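Local structure of effector protein Lem4 (lpg1101) (Legionella pneumophila subsp. pneumophila, 6CGK) at residues N23-I28 against E98-A103; G30-E35 against D154-D159; N76-V81 against V88-I93; S138-P143 against N165-T170. The protein acts as a membrane-associated protein tyrosine phosphatase that Legionella translocates as an effector, this chain being its haloacid dehalogenase (HAD) domain. The protein carries 1 engineered substitution. All coordinates share one frame; numbering follows the deposited sequence.

Contact 1 (N23-I28 against E98-A103); sequences NFDGTI and ENYIKA. Engineered in segment 23-28: Asn23 (natural residue Asp). With MG (magnesium ion), chain C; PO4 (phosphate ion), chain B.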
loop_
_atom_site.group_PDB
_atom_site.type_symbol
_atom_site.label_atom_id
_atom_site.label_comp_id
_atom_site.label_asym_id
_atom_site.label_seq_id
_atom_site.Cartn_x
_atom_site.Cartn_y
_atom_site.Cartn_z
ATOM N N ASN A 23 -1.878 -3.245 -2.352
ATOM C CA ASN A 23 -3.279 -2.929 -2.275
ATOM C C ASN A 23 -3.625 -2.525 -0.839
ATOM O O ASN A 23 -2.909 -2.860 0.098
ATOM C CB ASN A 23 -4.092 -4.153 -2.703
ATOM C CG ASN A 23 -5.530 -3.912 -2.669
ATOM O OD1 ASN A 23 -6.241 -4.537 -1.888
ATOM N ND2 ASN A 23 -6.007 -3.019 -3.534
ATOM N N PHE A 24 -4.735 -1.798 -0.665
ATOM C CA PHE A 24 -5.106 -1.398 0.700
ATOM C C PHE A 24 -6.217 -2.264 1.292
ATOM O O PHE A 24 -5.964 -3.034 2.218
ATOM C CB PHE A 24 -5.533 0.072 0.754
ATOM C CG PHE A 24 -5.783 0.575 2.151
ATOM C CD1 PHE A 24 -4.698 0.864 2.989
ATOM C CD2 PHE A 24 -7.069 0.765 2.618
ATOM C CE1 PHE A 24 -4.930 1.340 4.294
ATOM C CE2 PHE A 24 -7.313 1.234 3.923
ATOM C CZ PHE A 24 -6.232 1.515 4.761
ATOM N N ASP A 25 -7.446 -2.176 0.767
ATOM C CA ASP A 25 -8.559 -2.887 1.399
ATOM C C ASP A 25 -8.389 -4.385 1.209
ATOM O O ASP A 25 -8.268 -4.871 0.076
ATOM C CB ASP A 25 -9.901 -2.470 0.791
ATOM C CG ASP A 25 -10.214 -1.015 1.029
ATOM O OD1 ASP A 25 -10.267 -0.611 2.199
ATOM O OD2 ASP A 25 -10.396 -0.277 0.039
ATOM N N GLY A 26 -8.399 -5.116 2.307
ATOM C CA GLY A 26 -8.305 -6.559 2.275
ATOM C C GLY A 26 -6.891 -7.078 2.282
ATOM O O GLY A 26 -6.686 -8.286 2.465
ATOM N N THR A 27 -5.921 -6.202 2.058
ATOM C CA THR A 27 -4.509 -6.542 2.064
ATOM C C THR A 27 -3.849 -5.971 3.311
ATOM O O THR A 27 -3.412 -6.722 4.185
ATOM C CB THR A 27 -3.841 -6.005 0.795
ATOM O OG1 THR A 27 -4.498 -6.569 -0.342
ATOM C CG2 THR A 27 -2.386 -6.382 0.746
ATOM N N ILE A 28 -3.813 -4.645 3.421
ATOM C CA ILE A 28 -3.394 -4.003 4.662
ATOM C C ILE A 28 -4.489 -4.089 5.734
ATOM O O ILE A 28 -4.170 -4.216 6.919
ATOM C CB ILE A 28 -2.971 -2.558 4.364
ATOM C CG1 ILE A 28 -1.624 -2.571 3.615
ATOM C CG2 ILE A 28 -2.849 -1.722 5.646
ATOM C CD1 ILE A 28 -1.350 -1.312 2.843
ATOM N N GLU A 98 -8.218 8.570 -0.735
ATOM C CA GLU A 98 -6.947 8.957 -0.139
ATOM C C GLU A 98 -7.094 9.296 1.336
ATOM O O GLU A 98 -6.216 8.973 2.158
ATOM C CB GLU A 98 -6.397 10.168 -0.881
ATOM C CG GLU A 98 -5.004 10.496 -0.434
ATOM C CD GLU A 98 -4.386 11.593 -1.263
ATOM O OE1 GLU A 98 -4.944 11.922 -2.332
ATOM O OE2 GLU A 98 -3.340 12.127 -0.847
ATOM N N ASN A 99 -8.146 10.034 1.679
ATOM C CA ASN A 99 -8.263 10.463 3.077
ATOM C C ASN A 99 -8.671 9.323 3.996
ATOM O O ASN A 99 -8.390 9.365 5.210
ATOM C CB ASN A 99 -9.232 11.634 3.178
ATOM C CG ASN A 99 -8.612 12.894 2.631
ATOM O OD1 ASN A 99 -7.386 13.060 2.712
ATOM N ND2 ASN A 99 -9.431 13.773 2.037
ATOM N N TYR A 100 -9.346 8.308 3.472
ATOM C CA TYR A 100 -9.635 7.150 4.319
ATOM C C TYR A 100 -8.347 6.384 4.595
ATOM O O TYR A 100 -8.092 5.950 5.730
ATOM C CB TYR A 100 -10.662 6.255 3.636
ATOM C CG TYR A 100 -11.092 5.040 4.426
ATOM C CD1 TYR A 100 -11.961 5.173 5.520
ATOM C CD2 TYR A 100 -10.643 3.760 4.072
ATOM C CE1 TYR A 100 -12.382 4.053 6.235
ATOM C CE2 TYR A 100 -11.059 2.638 4.768
ATOM C CZ TYR A 100 -11.933 2.794 5.860
ATOM O OH TYR A 100 -12.379 1.690 6.559
ATOM N N ILE A 101 -7.537 6.194 3.553
ATOM C CA ILE A 101 -6.255 5.519 3.719
ATOM C C ILE A 101 -5.383 6.274 4.705
ATOM O O ILE A 101 -4.844 5.679 5.640
ATOM C CB ILE A 101 -5.573 5.328 2.356
ATOM C CG1 ILE A 101 -6.449 4.407 1.511
ATOM C CG2 ILE A 101 -4.101 4.836 2.581
ATOM C CD1 ILE A 101 -6.015 4.316 -0.013
ATOM N N LYS A 102 -5.230 7.595 4.523
ATOM C CA LYS A 102 -4.413 8.368 5.468
ATOM C C LYS A 102 -4.964 8.284 6.879
ATOM O O LYS A 102 -4.200 8.201 7.849
ATOM C CB LYS A 102 -4.326 9.841 5.047
ATOM C CG LYS A 102 -3.513 10.062 3.758
ATOM C CD LYS A 102 -3.429 11.542 3.419
ATOM C CE LYS A 102 -2.493 11.816 2.253
ATOM N NZ LYS A 102 -2.553 13.269 1.927
ATOM N N ALA A 103 -6.297 8.349 7.022
ATOM C CA ALA A 103 -6.885 8.284 8.347
ATOM C C ALA A 103 -6.515 6.986 9.045
ATOM O O ALA A 103 -6.157 6.978 10.224
ATOM C CB ALA A 103 -8.424 8.423 8.238
HETATM MG MG MG C . -8.111 -5.083 -1.937
HETATM P P PO4 B . -8.629 -1.578 -2.756
HETATM O O1 PO4 B . -7.670 -0.904 -1.790
HETATM O O2 PO4 B . -8.331 -1.282 -4.223
HETATM O O3 PO4 B . -10.020 -1.061 -2.419
HETATM O O4 PO4 B . -8.658 -3.071 -2.504
HETATM O O HOH W 1 -10.056 -5.726 -1.902
HETATM O O HOH W 2 -7.977 -5.435 -3.985
#
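Phe24 turns its ring away from its own backbone N (chi1 -174°) and extends it from the phosphate-binding loop to helix 98-107, while Ile101 keeps CG1 on the side of its backbone N, which places this methylene over the ring. CG1 of Ile101 sits 3.9 Å from the Phe24 ring centroid and only 13° off the normal, a CH-pi contact over one face. CE2 of Tyr100 arrives instead at the rim, 4.1 Å from CE2 of Phe24 and near the plane of that ring. The same CE2 of Tyr100 lies 4.2 Å from OD1 of Asp25, which is near the plane of the tyrosine ring. OD2 of this carboxylate is hydrogen-bonded to Asn96 and lies 2.6 Å from O3 of the phosphate. The backbone behind Phe24 turns tightly, its O accepting from both Thr27 N and Ile28 N. At the start of this turn two N-H groups converge on one phosphate oxygen: Asp25 N gives a nearly straight bond to O1 of PO4 (2.9 Å, 167°), and Phe24 N a longer, bent one. Magnesium is bound by Asp25 O at 2.0 Å and by O4 of the phosphate at 2.2 Å; engineered Asn23, two waters and Asp155 complete its six ligands. Naturally residues 23-27 read DFDGT, the DxDxT motif of HAD phosphatases, whose first aspartate is the nucleophile in relatives and here is Asn23.

Contact 2 (G30-E35 against D154-D159); sequences GAHGKE and DDDEVD. With MG (magnesium ion), chain C.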
loop_
_atom_site.group_PDB
_atom_site.type_symbol
_atom_site.label_atom_id
_atom_site.label_comp_id
_atom_site.label_asym_id
_atom_site.label_seq_id
_atom_site.Cartn_x
_atom_site.Cartn_y
_atom_site.Cartn_z
ATOM N N GLY A 30 -8.381 -5.962 7.080
ATOM C CA GLY A 30 -9.000 -7.269 7.058
ATOM C C GLY A 30 -10.288 -7.366 6.269
ATOM O O GLY A 30 -11.023 -8.346 6.433
ATOM N N ALA A 31 -10.599 -6.386 5.423
ATOM C CA ALA A 31 -11.890 -6.363 4.736
ATOM C C ALA A 31 -11.716 -5.965 3.278
ATOM O O ALA A 31 -11.137 -4.911 2.987
ATOM C CB ALA A 31 -12.851 -5.392 5.410
ATOM N N HIS A 32 -12.225 -6.809 2.376
ATOM C CA HIS A 32 -12.234 -6.507 0.941
ATOM C C HIS A 32 -12.900 -5.159 0.688
ATOM O O HIS A 32 -13.857 -4.772 1.368
ATOM C CB HIS A 32 -12.970 -7.623 0.176
ATOM C CG HIS A 32 -12.912 -7.500 -1.325
ATOM N ND1 HIS A 32 -13.667 -6.587 -2.035
ATOM C CD2 HIS A 32 -12.217 -8.208 -2.251
ATOM C CE1 HIS A 32 -13.421 -6.720 -3.328
ATOM N NE2 HIS A 32 -12.547 -7.699 -3.486
ATOM N N GLY A 33 -12.386 -4.440 -0.306
ATOM C CA GLY A 33 -12.873 -3.097 -0.561
ATOM C C GLY A 33 -14.368 -3.009 -0.822
ATOM O O GLY A 33 -14.995 -1.993 -0.501
ATOM N N LYS A 34 -14.961 -4.050 -1.431
ATOM C CA LYS A 34 -16.390 -4.003 -1.726
ATOM C C LYS A 34 -17.214 -3.815 -0.464
ATOM O O LYS A 34 -18.281 -3.189 -0.504
ATOM C CB LYS A 34 -16.834 -5.276 -2.461
ATOM N N GLU A 35 -16.756 -4.338 0.662
ATOM C CA GLU A 35 -17.572 -4.234 1.861
ATOM C C GLU A 35 -17.239 -3.024 2.705
ATOM O O GLU A 35 -17.808 -2.871 3.794
ATOM C CB GLU A 35 -17.488 -5.514 2.693
ATOM C CG GLU A 35 -16.124 -6.036 3.033
ATOM C CD GLU A 35 -16.190 -7.510 3.410
ATOM O OE1 GLU A 35 -16.291 -8.353 2.494
ATOM O OE2 GLU A 35 -16.169 -7.828 4.618
ATOM N N ASP A 154 -1.829 -8.295 -3.079
ATOM C CA ASP A 154 -3.218 -7.945 -3.340
ATOM C C ASP A 154 -4.105 -9.105 -2.913
ATOM O O ASP A 154 -3.739 -10.269 -3.089
ATOM C CB ASP A 154 -3.429 -7.619 -4.822
ATOM C CG ASP A 154 -4.598 -6.696 -5.060
ATOM O OD1 ASP A 154 -5.660 -6.890 -4.439
ATOM O OD2 ASP A 154 -4.454 -5.771 -5.885
ATOM N N ASP A 155 -5.266 -8.785 -2.343
ATOM C CA ASP A 155 -6.234 -9.824 -2.004
ATOM C C ASP A 155 -7.147 -10.188 -3.174
ATOM O O ASP A 155 -7.844 -11.208 -3.109
ATOM C CB ASP A 155 -7.094 -9.389 -0.831
ATOM C CG ASP A 155 -7.899 -8.149 -1.147
ATOM O OD1 ASP A 155 -7.268 -7.162 -1.556
ATOM O OD2 ASP A 155 -9.143 -8.163 -1.002
ATOM N N ASP A 156 -7.193 -9.359 -4.211
ATOM C CA ASP A 156 -7.966 -9.641 -5.411
ATOM C C ASP A 156 -6.979 -10.171 -6.450
ATOM O O ASP A 156 -6.096 -9.434 -6.908
ATOM C CB ASP A 156 -8.693 -8.380 -5.884
ATOM C CG ASP A 156 -9.734 -8.664 -6.956
ATOM O OD1 ASP A 156 -9.491 -9.548 -7.798
ATOM O OD2 ASP A 156 -10.794 -8.000 -6.955
ATOM N N GLU A 157 -7.088 -11.464 -6.780
ATOM C CA GLU A 157 -6.094 -12.072 -7.670
ATOM C C GLU A 157 -6.006 -11.317 -8.989
ATOM O O GLU A 157 -4.911 -11.079 -9.512
ATOM C CB GLU A 157 -6.429 -13.542 -7.923
ATOM C CG GLU A 157 -5.343 -14.296 -8.675
ATOM C CD GLU A 157 -5.774 -15.697 -9.067
ATOM O OE1 GLU A 157 -6.950 -16.045 -8.827
ATOM O OE2 GLU A 157 -4.941 -16.448 -9.615
ATOM N N VAL A 158 -7.157 -10.919 -9.526
ATOM C CA VAL A 158 -7.209 -10.158 -10.771
ATOM C C VAL A 158 -6.457 -8.843 -10.627
ATOM O O VAL A 158 -5.586 -8.513 -11.441
ATOM C CB VAL A 158 -8.673 -9.925 -11.175
ATOM C CG1 VAL A 158 -8.758 -8.970 -12.344
ATOM C CG2 VAL A 158 -9.309 -11.239 -11.491
ATOM N N ASP A 159 -6.823 -8.055 -9.616
ATOM C CA ASP A 159 -6.109 -6.819 -9.324
ATOM C C ASP A 159 -4.623 -7.066 -9.207
ATOM O O ASP A 159 -3.811 -6.278 -9.704
ATOM C CB ASP A 159 -6.604 -6.216 -8.008
ATOM C CG ASP A 159 -7.771 -5.304 -8.194
ATOM O OD1 ASP A 159 -8.745 -5.732 -8.855
ATOM O OD2 ASP A 159 -7.701 -4.165 -7.686
HETATM MG MG MG C . -8.111 -5.083 -1.937
HETATM O O HOH W 1 -10.056 -5.726 -1.902
HETATM O O HOH W 2 -7.977 -5.435 -3.985
#
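His32 and Asp155 meet closely, CD2 of the imidazole lying 3.3 Å from OD2 of the carboxylate, with the two planes 69° apart. The tight part is built round water 1, a magnesium ligand: it donates to Asp155 OD2 (2.8 Å), accepts from Gly33 N (3.1 Å), and rests over the centre of one His32 ring face. Asp155 itself binds the metal through its other oxygen, OD1, at 2.3 Å, so its two oxygens divide their work between ion and water. Lys34 N holds the histidine in place, bonding to ND1 at 2.9 Å from close to the ring plane, which should fix the ring's rotation. Asp154, at the end of strand 150-154, and Asp155 just after it form the acidic pair of HAD motif IV. Of the two, Asp155 alone binds the ion in this structure; Asp154 works through water 2, which donates to its OD1, and that same oxygen accepts from Asp156 N at 2.9 Å in an Asx turn. The loose part lies further out, where Asp156 OD2 comes no nearer to His32 NE2 than 3.9 Å, at the ring edge, between two partly exposed residues. Asp156 uses OD1 as N-cap of helix 157-169, through a weak bond from Val158 N.

Contact 3 (N76-V81 against V88-I93); sequences NFLQDV and VKIVII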
loop_
_atom_site.group_PDB
_atom_site.type_symbol
_atom_site.label_atom_id
_atom_site.label_comp_id
_atom_site.label_asym_id
_atom_site.label_seq_id
_atom_site.Cartn_x
_atom_site.Cartn_y
_atom_site.Cartn_z
ATOM N N ASN A 76 2.804 -3.648 11.699
ATOM C CA ASN A 76 4.217 -3.871 12.007
ATOM C C ASN A 76 5.057 -3.891 10.738
ATOM O O ASN A 76 6.159 -3.331 10.704
ATOM C CB ASN A 76 4.385 -5.173 12.774
ATOM C CG ASN A 76 3.852 -5.089 14.175
ATOM O OD1 ASN A 76 3.680 -4.001 14.731
ATOM N ND2 ASN A 76 3.591 -6.241 14.766
ATOM N N PHE A 77 4.544 -4.519 9.675
ATOM C CA PHE A 77 5.258 -4.542 8.399
ATOM C C PHE A 77 5.495 -3.128 7.877
ATOM O O PHE A 77 6.619 -2.771 7.506
ATOM C CB PHE A 77 4.477 -5.383 7.384
ATOM C CG PHE A 77 5.090 -5.424 6.005
ATOM C CD1 PHE A 77 6.079 -6.349 5.700
ATOM C CD2 PHE A 77 4.669 -4.558 5.017
ATOM C CE1 PHE A 77 6.650 -6.399 4.438
ATOM C CE2 PHE A 77 5.225 -4.600 3.740
ATOM C CZ PHE A 77 6.225 -5.527 3.449
ATOM N N LEU A 78 4.445 -2.300 7.850
ATOM C CA LEU A 78 4.610 -0.940 7.344
ATOM C C LEU A 78 5.596 -0.157 8.192
ATOM O O LEU A 78 6.425 0.597 7.663
ATOM C CB LEU A 78 3.271 -0.217 7.297
ATOM C CG LEU A 78 2.286 -0.784 6.284
ATOM C CD1 LEU A 78 0.821 -0.337 6.559
ATOM C CD2 LEU A 78 2.786 -0.383 4.874
ATOM N N GLN A 79 5.519 -0.319 9.512
ATOM C CA GLN A 79 6.442 0.393 10.373
ATOM C C GLN A 79 7.868 -0.090 10.163
ATOM O O GLN A 79 8.801 0.720 10.160
ATOM C CB GLN A 79 6.009 0.232 11.825
ATOM C CG GLN A 79 4.744 0.993 12.135
ATOM C CD GLN A 79 4.367 0.945 13.589
ATOM O OE1 GLN A 79 3.794 1.897 14.111
ATOM N NE2 GLN A 79 4.648 -0.174 14.249
ATOM N N ASP A 80 8.059 -1.402 9.974
ATOM C CA ASP A 80 9.405 -1.925 9.747
ATOM C C ASP A 80 9.957 -1.469 8.404
ATOM O O ASP A 80 11.139 -1.098 8.306
ATOM C CB ASP A 80 9.419 -3.455 9.803
ATOM C CG ASP A 80 9.267 -4.008 11.214
ATOM O OD1 ASP A 80 9.534 -3.294 12.219
ATOM O OD2 ASP A 80 8.880 -5.193 11.305
ATOM N N VAL A 81 9.143 -1.545 7.345
ATOM C CA VAL A 81 9.637 -1.190 6.013
ATOM C C VAL A 81 9.863 0.316 5.917
ATOM O O VAL A 81 10.769 0.763 5.213
ATOM C CB VAL A 81 8.665 -1.693 4.918
ATOM C CG1 VAL A 81 9.117 -1.208 3.530
ATOM C CG2 VAL A 81 8.594 -3.208 4.921
ATOM N N VAL A 88 14.119 1.154 0.208
ATOM C CA VAL A 88 12.887 0.509 -0.232
ATOM C C VAL A 88 11.780 1.544 -0.132
ATOM O O VAL A 88 11.709 2.278 0.854
ATOM C CB VAL A 88 12.555 -0.724 0.630
ATOM C CG1 VAL A 88 11.272 -1.405 0.144
ATOM C CG2 VAL A 88 13.758 -1.668 0.664
ATOM N N LYS A 89 10.950 1.641 -1.167
ATOM C CA LYS A 89 9.828 2.568 -1.169
ATOM C C LYS A 89 8.535 1.776 -1.120
ATOM O O LYS A 89 8.444 0.680 -1.681
ATOM C CB LYS A 89 9.827 3.467 -2.418
ATOM C CG LYS A 89 10.921 4.535 -2.428
ATOM C CD LYS A 89 10.373 5.865 -1.923
ATOM C CE LYS A 89 11.421 6.968 -1.995
ATOM N NZ LYS A 89 10.889 8.249 -1.428
ATOM N N ILE A 90 7.532 2.351 -0.459
ATOM C CA ILE A 90 6.204 1.762 -0.334
ATOM C C ILE A 90 5.244 2.562 -1.196
ATOM O O ILE A 90 5.207 3.797 -1.101
ATOM C CB ILE A 90 5.696 1.773 1.122
ATOM C CG1 ILE A 90 6.710 1.083 2.038
ATOM C CG2 ILE A 90 4.269 1.162 1.197
ATOM C CD1 ILE A 90 6.265 1.112 3.556
ATOM N N VAL A 91 4.466 1.864 -2.023
ATOM C CA VAL A 91 3.455 2.483 -2.874
ATOM C C VAL A 91 2.133 1.776 -2.585
ATOM O O VAL A 91 2.038 0.555 -2.749
ATOM C CB VAL A 91 3.793 2.372 -4.374
ATOM C CG1 VAL A 91 2.684 3.010 -5.198
ATOM C CG2 VAL A 91 5.123 3.001 -4.705
ATOM N N ILE A 92 1.124 2.524 -2.136
ATOM C CA ILE A 92 -0.218 1.964 -1.911
ATOM C C ILE A 92 -1.082 2.277 -3.131
ATOM O O ILE A 92 -1.170 3.435 -3.569
ATOM C CB ILE A 92 -0.855 2.502 -0.621
ATOM C CG1 ILE A 92 -0.055 1.985 0.587
ATOM C CG2 ILE A 92 -2.332 2.080 -0.584
ATOM C CD1 ILE A 92 -0.564 2.520 1.971
ATOM N N ILE A 93 -1.671 1.246 -3.736
ATOM C CA ILE A 93 -2.515 1.440 -4.912
ATOM C C ILE A 93 -3.905 0.929 -4.552
ATOM O O ILE A 93 -4.069 -0.249 -4.203
ATOM C CB ILE A 93 -1.983 0.728 -6.172
ATOM C CG1 ILE A 93 -0.547 1.173 -6.468
ATOM C CG2 ILE A 93 -2.908 1.026 -7.364
ATOM C CD1 ILE A 93 0.007 0.554 -7.784
HETATM O O HOH W 3 10.155 2.284 3.098
#
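Helix 72-82 packs on the parallel sheet of a Rossmann-like HAD core, where Val81 and Leu78 meet Ile90 of strand 89-93. On the helix Val81 makes two of the three contacts. Its CG1, anti to the backbone N (chi1 175°), reaches the strand and lies 3.6 Å from CG1 and 3.7 Å from CD1 of Ile90, so the branch rests alongside the outer half of the isoleucine. Val88 CG1 touches the same methyl, Val81 CG1, at 4.0 Å. One turn earlier on the helix, Leu78 comes in at about a right angle to Ile90, CD2 against CD1 at 4.0 Å. Strand 89-93 runs parallel to its neighbour 19-23, and helix 72-82 lies in the connection between them, ending a long beta-alpha-beta crossover. Val81 CG2 turns the other way, to one face of Phe77, 3.6 Å above the plane and offset toward the rim; Phe192 and Ile195 of helix 188-198 adjoin Val81 as well. Where the helix hands over to the strand, water 3 bridges the two backbones, donating to Val81 O and to Val88 O, each at 2.7 Å; two acceptors can be joined only through such a donor.

Contact 4 (S138-P143 against N165-T170); sequences SHEEKP and NGLIHT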
loop_
_atom_site.group_PDB
_atom_site.type_symbol
_atom_site.label_atom_id
_atom_site.label_comp_id
_atom_site.label_asym_id
_atom_site.label_seq_id
_atom_site.Cartn_x
_atom_site.Cartn_y
_atom_site.Cartn_z
ATOM N N SER A 138 2.679 3.820 -14.848
ATOM C CA SER A 138 3.038 5.221 -14.641
ATOM C C SER A 138 4.127 5.362 -13.591
ATOM O O SER A 138 5.052 6.174 -13.749
ATOM C CB SER A 138 1.818 6.031 -14.223
ATOM O OG SER A 138 0.882 6.098 -15.296
ATOM N N HIS A 139 4.025 4.599 -12.503
ATOM C CA HIS A 139 5.045 4.716 -11.469
ATOM C C HIS A 139 6.398 4.247 -11.976
ATOM O O HIS A 139 7.417 4.912 -11.739
ATOM C CB HIS A 139 4.676 3.937 -10.217
ATOM C CG HIS A 139 5.507 4.337 -9.044
ATOM N ND1 HIS A 139 5.315 5.533 -8.387
ATOM C CD2 HIS A 139 6.606 3.775 -8.493
ATOM C CE1 HIS A 139 6.231 5.665 -7.444
ATOM N NE2 HIS A 139 7.032 4.616 -7.493
ATOM N N GLU A 140 6.440 3.106 -12.673
ATOM C CA GLU A 140 7.727 2.616 -13.177
ATOM C C GLU A 140 8.357 3.591 -14.157
ATOM O O GLU A 140 9.590 3.638 -14.290
ATOM C CB GLU A 140 7.551 1.242 -13.831
ATOM C CG GLU A 140 7.163 0.143 -12.823
ATOM C CD GLU A 140 8.260 -0.116 -11.773
ATOM O OE1 GLU A 140 9.469 0.083 -12.063
ATOM O OE2 GLU A 140 7.907 -0.533 -10.651
ATOM N N GLU A 141 7.544 4.384 -14.842
ATOM C CA GLU A 141 8.073 5.301 -15.841
ATOM C C GLU A 141 8.610 6.595 -15.244
ATOM O O GLU A 141 9.224 7.377 -15.975
ATOM C CB GLU A 141 7.001 5.593 -16.890
ATOM C CG GLU A 141 6.792 4.422 -17.821
ATOM C CD GLU A 141 5.674 4.646 -18.829
ATOM O OE1 GLU A 141 5.057 5.728 -18.806
ATOM O OE2 GLU A 141 5.407 3.730 -19.630
ATOM N N LYS A 142 8.422 6.826 -13.945
ATOM C CA LYS A 142 9.044 7.982 -13.308
ATOM C C LYS A 142 10.563 7.889 -13.466
ATOM O O LYS A 142 11.128 6.792 -13.396
ATOM C CB LYS A 142 8.656 8.054 -11.830
ATOM C CG LYS A 142 7.157 8.281 -11.609
ATOM C CD LYS A 142 6.840 8.336 -10.109
ATOM C CE LYS A 142 6.468 9.741 -9.677
ATOM N NZ LYS A 142 6.995 10.016 -8.314
ATOM N N PRO A 143 11.254 9.007 -13.694
ATOM C CA PRO A 143 12.685 8.921 -14.023
ATOM C C PRO A 143 13.564 8.405 -12.890
ATOM O O PRO A 143 14.696 7.967 -13.162
ATOM C CB PRO A 143 13.044 10.368 -14.395
ATOM C CG PRO A 143 12.107 11.184 -13.601
ATOM C CD PRO A 143 10.809 10.405 -13.577
ATOM N N ASN A 165 0.991 -7.292 -14.342
ATOM C CA ASN A 165 1.038 -7.013 -15.776
ATOM C C ASN A 165 1.672 -5.659 -16.064
ATOM O O ASN A 165 2.361 -5.500 -17.064
ATOM C CB ASN A 165 -0.364 -7.070 -16.371
ATOM C CG ASN A 165 -0.896 -8.480 -16.474
ATOM O OD1 ASN A 165 -0.274 -9.436 -16.005
ATOM N ND2 ASN A 165 -2.062 -8.617 -17.085
ATOM N N GLY A 166 1.464 -4.676 -15.193
ATOM C CA GLY A 166 2.134 -3.392 -15.364
ATOM C C GLY A 166 3.650 -3.474 -15.289
ATOM O O GLY A 166 4.347 -2.815 -16.064
ATOM N N LEU A 167 4.189 -4.254 -14.340
ATOM C CA LEU A 167 5.637 -4.483 -14.316
ATOM C C LEU A 167 6.112 -5.160 -15.589
ATOM O O LEU A 167 7.185 -4.832 -16.120
ATOM C CB LEU A 167 6.050 -5.355 -13.133
ATOM C CG LEU A 167 5.904 -4.807 -11.735
ATOM C CD1 LEU A 167 6.411 -5.868 -10.765
ATOM C CD2 LEU A 167 6.674 -3.513 -11.597
ATOM N N ILE A 168 5.370 -6.162 -16.056
ATOM C CA ILE A 168 5.782 -6.850 -17.278
ATOM C C ILE A 168 5.819 -5.868 -18.438
ATOM O O ILE A 168 6.780 -5.826 -19.215
ATOM C CB ILE A 168 4.851 -8.036 -17.574
ATOM C CG1 ILE A 168 4.724 -8.939 -16.346
ATOM C CG2 ILE A 168 5.360 -8.816 -18.794
ATOM C CD1 ILE A 168 3.909 -10.182 -16.610
ATOM N N HIS A 169 4.762 -5.066 -18.578
ATOM C CA HIS A 169 4.692 -4.143 -19.706
ATOM C C HIS A 169 5.878 -3.195 -19.737
ATOM O O HIS A 169 6.297 -2.775 -20.824
ATOM C CB HIS A 169 3.393 -3.338 -19.657
ATOM C CG HIS A 169 3.310 -2.258 -20.695
ATOM N ND1 HIS A 169 3.017 -2.516 -22.016
ATOM C CD2 HIS A 169 3.484 -0.918 -20.605
ATOM C CE1 HIS A 169 3.012 -1.383 -22.696
ATOM N NE2 HIS A 169 3.284 -0.396 -21.860
ATOM N N THR A 170 6.436 -2.854 -18.571
ATOM C CA THR A 170 7.545 -1.917 -18.475
ATOM C C THR A 170 8.897 -2.596 -18.395
ATOM O O THR A 170 9.896 -1.911 -18.187
ATOM C CB THR A 170 7.394 -0.984 -17.264
ATOM O OG1 THR A 170 7.200 -1.741 -16.058
ATOM C CG2 THR A 170 6.263 0.001 -17.502
HETATM O O HOH W 4 3.622 2.971 -21.570
#
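Glu140 and Glu141 meet Leu167 and Thr170 where the C-terminal parts of helices 132-140 and 157-169, neighbours on one side of the Rossmann-like HAD sheet, come together. In the first segment Ser138 O receives a weak bond from Glu141 N, and His139 O accepts from Lys142 N. Glu140 is the residue that reaches across. Its chain bends at chi2 (-64°), bringing the carboxylate back over Leu167, so that OE2 lies 3.4 Å and CG 3.9 Å from Leu167 CD2. The charged end does not look to the neighbouring helix for partners. OE2 is bonded to Tyr21 OH and forms a salt bridge with Arg150, while OE1 pairs with Arg172; this buried group is thus held by three side chains, and the two arginines would be expected to keep it ionised. Nearer the backbone, Glu140 CB packs 3.7 Å from OG1 of Thr170, the two side chains crossing at about a right angle. Thr170 is the first residue to leave the helix, and its OG1 is 3.0 Å from Gly166 O and 3.1 Å from Leu167 O. Glu141 lies at the exposed margin, its OE2 loosely approaching Thr170 CG2. That same oxygen accepts from water 4 at 2.7 Å, and the water stands near the ring plane of His169, weakly bonded to NE2 at 3.4 Å.

Contacts 1 and 3 are buried and apolar where their segments meet; contact 2, at the surface, relies on carboxylates and a metal-bound water, and contact 4, partly buried, on a buried glutamate whose partners lie elsewhere. Contacts 1 and 2 share the magnesium and two waters: contact 1 gives the metal a side chain, one backbone carbonyl and the phosphate; contact 2 gives it one aspartate directly and a second through water. Contact 3 adjoins this site, Ile92 touching Phe24 and Ile28. Contact 4 packs on the other face of the sheet, His139 against Val91, while Ile90 faces helix 72-82. Helix 157-169 joins contacts 2 and 4, whose centres are 22 Å apart.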